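Local atomic coordinates of citrate synthase (Metallosphaera sedula, PDB entry 6ABX), a protein that probably catalyses the condensation of acetyl-CoA with oxaloacetate and water to give citrate and CoA, a step of the tricarboxylic acid cycle. Residues S100-E105 / D197-V202; D106-E109 / G114-I117. All blocks are in the same frame, centred on the assembly; numbering follows the deposited sequence.

Contact 1. Residues S100-E105 / D197-V202; sequences SMMGLE and DIYSSV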
loop_
_atom_site.group_PDB
_atom_site.type_symbol
_atom_site.label_atom_id
_atom_site.label_comp_id
_atom_site.label_asym_id
_atom_site.label_seq_id
_atom_site.Cartn_x
_atom_site.Cartn_y
_atom_site.Cartn_z
ATOM N N SER A 100 9.947 -3.465 -0.044
ATOM C CA SER A 100 9.747 -3.411 1.409
ATOM C C SER A 100 11.083 -3.581 2.141
ATOM O O SER A 100 11.399 -2.832 3.068
ATOM C CB SER A 100 8.713 -4.413 1.842
ATOM O OG SER A 100 8.429 -4.284 3.252
ATOM N N MET A 101 11.890 -4.540 1.684
ATOM C CA MET A 101 13.223 -4.778 2.255
ATOM C C MET A 101 14.146 -3.588 2.018
ATOM O O MET A 101 14.876 -3.191 2.910
ATOM C CB MET A 101 13.874 -6.042 1.702
ATOM C CG MET A 101 13.170 -7.267 2.080
ATOM S SD MET A 101 13.733 -8.743 1.134
ATOM C CE MET A 101 15.404 -8.948 1.745
ATOM N N MET A 102 14.091 -2.995 0.834
ATOM C CA MET A 102 14.878 -1.838 0.520
ATOM C C MET A 102 14.618 -0.699 1.521
ATOM O O MET A 102 15.563 -0.031 1.996
ATOM C CB MET A 102 14.506 -1.395 -0.908
ATOM C CG MET A 102 15.594 -0.938 -1.754
ATOM S SD MET A 102 14.744 -0.406 -3.306
ATOM C CE MET A 102 14.740 -1.937 -4.221
ATOM N N GLY A 103 13.335 -0.449 1.827
ATOM C CA GLY A 103 12.880 0.556 2.766
ATOM C C GLY A 103 13.398 0.255 4.187
ATOM O O GLY A 103 13.858 1.133 4.886
ATOM N N LEU A 104 13.287 -1.008 4.607
ATOM C CA LEU A 104 13.724 -1.473 5.898
ATOM C C LEU A 104 15.223 -1.235 6.039
ATOM O O LEU A 104 15.670 -0.771 7.075
ATOM C CB LEU A 104 13.389 -2.960 6.012
ATOM C CG LEU A 104 13.942 -3.710 7.229
ATOM C CD1 LEU A 104 13.505 -3.105 8.523
ATOM C CD2 LEU A 104 13.487 -5.164 7.184
ATOM N N GLU A 105 15.960 -1.451 4.943
ATOM C CA GLU A 105 17.414 -1.374 4.945
ATOM C C GLU A 105 17.901 0.088 4.876
ATOM O O GLU A 105 19.061 0.316 5.181
ATOM C CB GLU A 105 18.001 -2.255 3.821
ATOM C CG GLU A 105 17.841 -3.749 4.053
ATOM C CD GLU A 105 18.009 -4.732 2.878
ATOM O OE1 GLU A 105 18.558 -4.324 1.852
ATOM O OE2 GLU A 105 17.569 -5.939 2.991
ATOM N N ASP A 197 6.599 6.818 5.224
ATOM C CA ASP A 197 7.776 7.077 4.364
ATOM C C ASP A 197 7.498 6.707 2.898
ATOM O O ASP A 197 6.554 6.018 2.576
ATOM C CB ASP A 197 8.933 6.261 4.907
ATOM C CG ASP A 197 8.687 4.776 4.784
ATOM O OD1 ASP A 197 7.967 4.234 5.645
ATOM O OD2 ASP A 197 9.203 4.166 3.808
ATOM N N ILE A 198 8.391 7.169 2.002
ATOM C CA ILE A 198 8.174 7.028 0.579
ATOM C C ILE A 198 8.274 5.564 0.133
ATOM O O ILE A 198 7.555 5.159 -0.813
ATOM C CB ILE A 198 9.156 7.928 -0.219
ATOM C CG1 ILE A 198 8.802 8.029 -1.697
ATOM C CG2 ILE A 198 10.615 7.540 -0.044
ATOM C CD1 ILE A 198 7.452 8.619 -1.983
ATOM N N TYR A 199 9.096 4.744 0.783
ATOM C CA TYR A 199 9.112 3.293 0.456
ATOM C C TYR A 199 7.775 2.643 0.778
ATOM O O TYR A 199 7.278 1.851 -0.043
ATOM C CB TYR A 199 10.258 2.542 1.132
ATOM C CG TYR A 199 11.657 2.901 0.706
ATOM C CD1 TYR A 199 12.268 2.319 -0.397
ATOM C CD2 TYR A 199 12.399 3.825 1.433
ATOM C CE1 TYR A 199 13.590 2.590 -0.729
ATOM C CE2 TYR A 199 13.716 4.102 1.117
ATOM C CZ TYR A 199 14.322 3.487 0.036
ATOM O OH TYR A 199 15.632 3.777 -0.242
ATOM N N SER A 200 7.184 2.954 1.945
ATOM C CA SER A 200 5.836 2.474 2.307
ATOM C C SER A 200 4.829 2.854 1.224
ATOM O O SER A 200 4.012 2.025 0.793
ATOM C CB SER A 200 5.417 3.038 3.638
ATOM O OG SER A 200 6.177 2.483 4.695
ATOM N N SER A 201 4.928 4.100 0.730
ATOM C CA SER A 201 4.014 4.560 -0.381
ATOM C C SER A 201 4.143 3.660 -1.607
ATOM O O SER A 201 3.122 3.194 -2.167
ATOM C CB SER A 201 4.236 6.003 -0.781
ATOM O OG SER A 201 3.851 6.814 0.277
ATOM N N VAL A 202 5.384 3.478 -2.062
ATOM C CA VAL A 202 5.654 2.721 -3.246
ATOM C C VAL A 202 5.241 1.256 -3.062
ATOM O O VAL A 202 4.698 0.663 -3.997
ATOM C CB VAL A 202 7.100 2.858 -3.737
ATOM C CG1 VAL A 202 7.484 1.839 -4.834
ATOM C CG2 VAL A 202 7.362 4.282 -4.219
#
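Gly-103 lays its bare CA on the ring of Tyr-199, a CH-pi contact with CA 3.6 Å from the ring centroid and 20° off the ring normal. This is where helix 91-105 meets the first turn of helix 198-209, and the two backbones come very close: the CA atoms of Gly-103 and Tyr-199 are 5.2 Å apart. The absence of a side chain at Gly-103 is what permits this approach. The tyrosine CG sits anti to its carbonyl carbon (chi1 -66°), which turns the ring face onto Gly-103 CA, with the carbonyl carbon of Met-102 over the same face as the glycine.

Met-102 crosses the tyrosine side chain at about a right angle. Its CB lies 4.1 Å from Tyr-199 CE1, and its sulfur stands at the ring edge, a Met-aromatic contact with SD 5.4 Å from the centroid. With its OD2 at the ring edge, Asp-197 N-caps helix 198-209: OD2 accepts from Ser-200 N (3.0 Å) and OD1 from Ser-200 OG (2.7 Å), while OD1 also forms a salt bridge with Lys-210 of the second subunit.

Replacing Tyr-199 by an alanine is likely to open a gap above Gly-103 and leave Asp-106, which bonds the phenol OH, without that partner. No hydrogen bond spans the two segments, so dispersion and CH-pi attraction join the helices at this buried spot.

Contact 2. Residues D106-E109 / G114-I117; sequences DRSE and GKAI
Lys-115 reaches out from helix 112-134 and hydrogen-bonds through NZ to the backbone O of Ser-108, 3.0 Å away, tying the helix back onto the loop that leads into it. That loop opens with an Asx turn, in which Asp-106 OD1 accepts from the backbone N of Ser-108. The ammonium comes in from above the carbonyl plane, 52° out of it, with a C=O...N angle of 122°. NZ also bonds to Gly-110 O, so two loop carbonyls share the ammonium group.

The stem of the lysine makes the rest of the contact. Extended beyond CG, it runs past the Asp-106 carboxylate, with OD2 3.5 Å from Lys-115 CG. Farther along, Ser-108 OG comes to 3.3 Å from Lys-115 CE. Asp-106 OD2 and Ser-108 OG thus lie against the methylenes, and the carboxylate stays short of a salt bridge to NZ.

The next shell holds these groups in place. Ser-108 OG and N both donate to Asp-106 OD1 from one face of its plane, OG on the syn side and N on the anti side, while OD2 bonds to Tyr-199 OH. Ile-198 and Tyr-199 of helix 198-209 pack against the lysine side chain. Beyond the ammonium, a water accepts from Lys-115 NZ at 2.7 Å and donates to Glu-109 OE2, on the exposed loop, at 3.2 Å.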
loop_
_atom_site.group_PDB
_atom_site.type_symbol
_atom_site.label_atom_id
_atom_site.label_comp_id
_atom_site.label_asym_id
_atom_site.label_seq_id
_atom_site.Cartn_x
_atom_site.Cartn_y
_atom_site.Cartn_z
ATOM N N ASP A 106 17.070 1.062 4.464
ATOM C CA ASP A 106 17.499 2.418 4.303
ATOM C C ASP A 106 17.135 3.233 5.546
ATOM O O ASP A 106 16.043 3.750 5.668
ATOM C CB ASP A 106 16.956 3.025 3.005
ATOM C CG ASP A 106 17.422 4.437 2.727
ATOM O OD1 ASP A 106 18.152 4.976 3.591
ATOM O OD2 ASP A 106 17.022 5.008 1.658
ATOM N N ARG A 107 18.149 3.450 6.390
ATOM C CA ARG A 107 17.959 4.072 7.692
ATOM C C ARG A 107 18.144 5.593 7.597
ATOM O O ARG A 107 17.943 6.274 8.601
ATOM C CB ARG A 107 18.889 3.396 8.707
ATOM C CG ARG A 107 18.587 1.910 8.880
ATOM C CD ARG A 107 19.030 1.295 10.198
ATOM N NE ARG A 107 20.445 0.916 10.221
ATOM C CZ ARG A 107 20.970 -0.133 9.587
ATOM N NH1 ARG A 107 20.259 -0.800 8.692
ATOM N NH2 ARG A 107 22.206 -0.515 9.852
ATOM N N SER A 108 18.464 6.126 6.407
ATOM C CA SER A 108 18.622 7.591 6.222
ATOM C C SER A 108 17.263 8.284 6.425
ATOM O O SER A 108 16.208 7.645 6.250
ATOM C CB SER A 108 19.207 7.901 4.891
ATOM O OG SER A 108 18.249 7.622 3.882
ATOM N N GLU A 109 17.294 9.579 6.784
ATOM C CA GLU A 109 16.060 10.381 7.046
ATOM C C GLU A 109 15.792 11.378 5.908
ATOM O O GLU A 109 16.732 11.916 5.307
ATOM C CB GLU A 109 16.171 11.153 8.364
ATOM C CG GLU A 109 14.826 11.607 8.918
ATOM C CD GLU A 109 13.747 10.528 8.921
ATOM O OE1 GLU A 109 13.534 9.915 9.991
ATOM O OE2 GLU A 109 13.113 10.302 7.848
ATOM N N GLY A 114 15.801 11.436 -3.373
ATOM C CA GLY A 114 16.961 10.507 -3.369
ATOM C C GLY A 114 16.523 9.048 -3.219
ATOM O O GLY A 114 17.108 8.164 -3.839
ATOM N N LYS A 115 15.512 8.801 -2.387
ATOM C CA LYS A 115 14.975 7.433 -2.205
ATOM C C LYS A 115 14.221 6.987 -3.451
ATOM O O LYS A 115 14.335 5.821 -3.840
ATOM C CB LYS A 115 14.146 7.360 -0.921
ATOM C CG LYS A 115 14.993 7.471 0.334
ATOM C CD LYS A 115 14.199 7.756 1.592
ATOM C CE LYS A 115 15.091 7.740 2.814
ATOM N NZ LYS A 115 14.375 8.222 4.004
ATOM N N ALA A 116 13.534 7.921 -4.117
ATOM C CA ALA A 116 12.838 7.646 -5.396
ATOM C C ALA A 116 13.865 7.219 -6.457
ATOM O O ALA A 116 13.662 6.286 -7.208
ATOM C CB ALA A 116 12.052 8.865 -5.813
ATOM N N ILE A 117 14.989 7.909 -6.474
ATOM C CA ILE A 117 16.096 7.606 -7.416
ATOM C C ILE A 117 16.662 6.211 -7.133
ATOM O O ILE A 117 16.808 5.419 -8.091
ATOM C CB ILE A 117 17.200 8.684 -7.357
ATOM C CG1 ILE A 117 16.717 9.984 -8.001
ATOM C CG2 ILE A 117 18.496 8.174 -7.983
ATOM C CD1 ILE A 117 17.607 11.169 -7.645
HETATM O O HOH W 1 12.174 8.234 5.548
#

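Contacts 1 and 2 are neighbours, their centres about 9 Å apart, and Tyr-199 joins them. Its ring carries Gly-103 in contact 1, and the hydroxyl of Tyr-199 reaches Asp-106 of contact 2, with OH 2.7 Å from OD2, probably a hydrogen bond. The ring also packs on the lysine stem, Tyr-199 CE2 to Lys-115 CG 3.7 Å, and next to it Ile-198 CG2 lies 3.6 Å from Lys-115 CB. Helices 91-105 and 112-134 are consecutive in the chain, and helix 198-209 packs against both, its Tyr-199 also bonding Asp-106 in the loop between them. Both contacts lie away from the oxaloacetate- and acetyl-CoA-binding residues, such as His-253 and Arg-262.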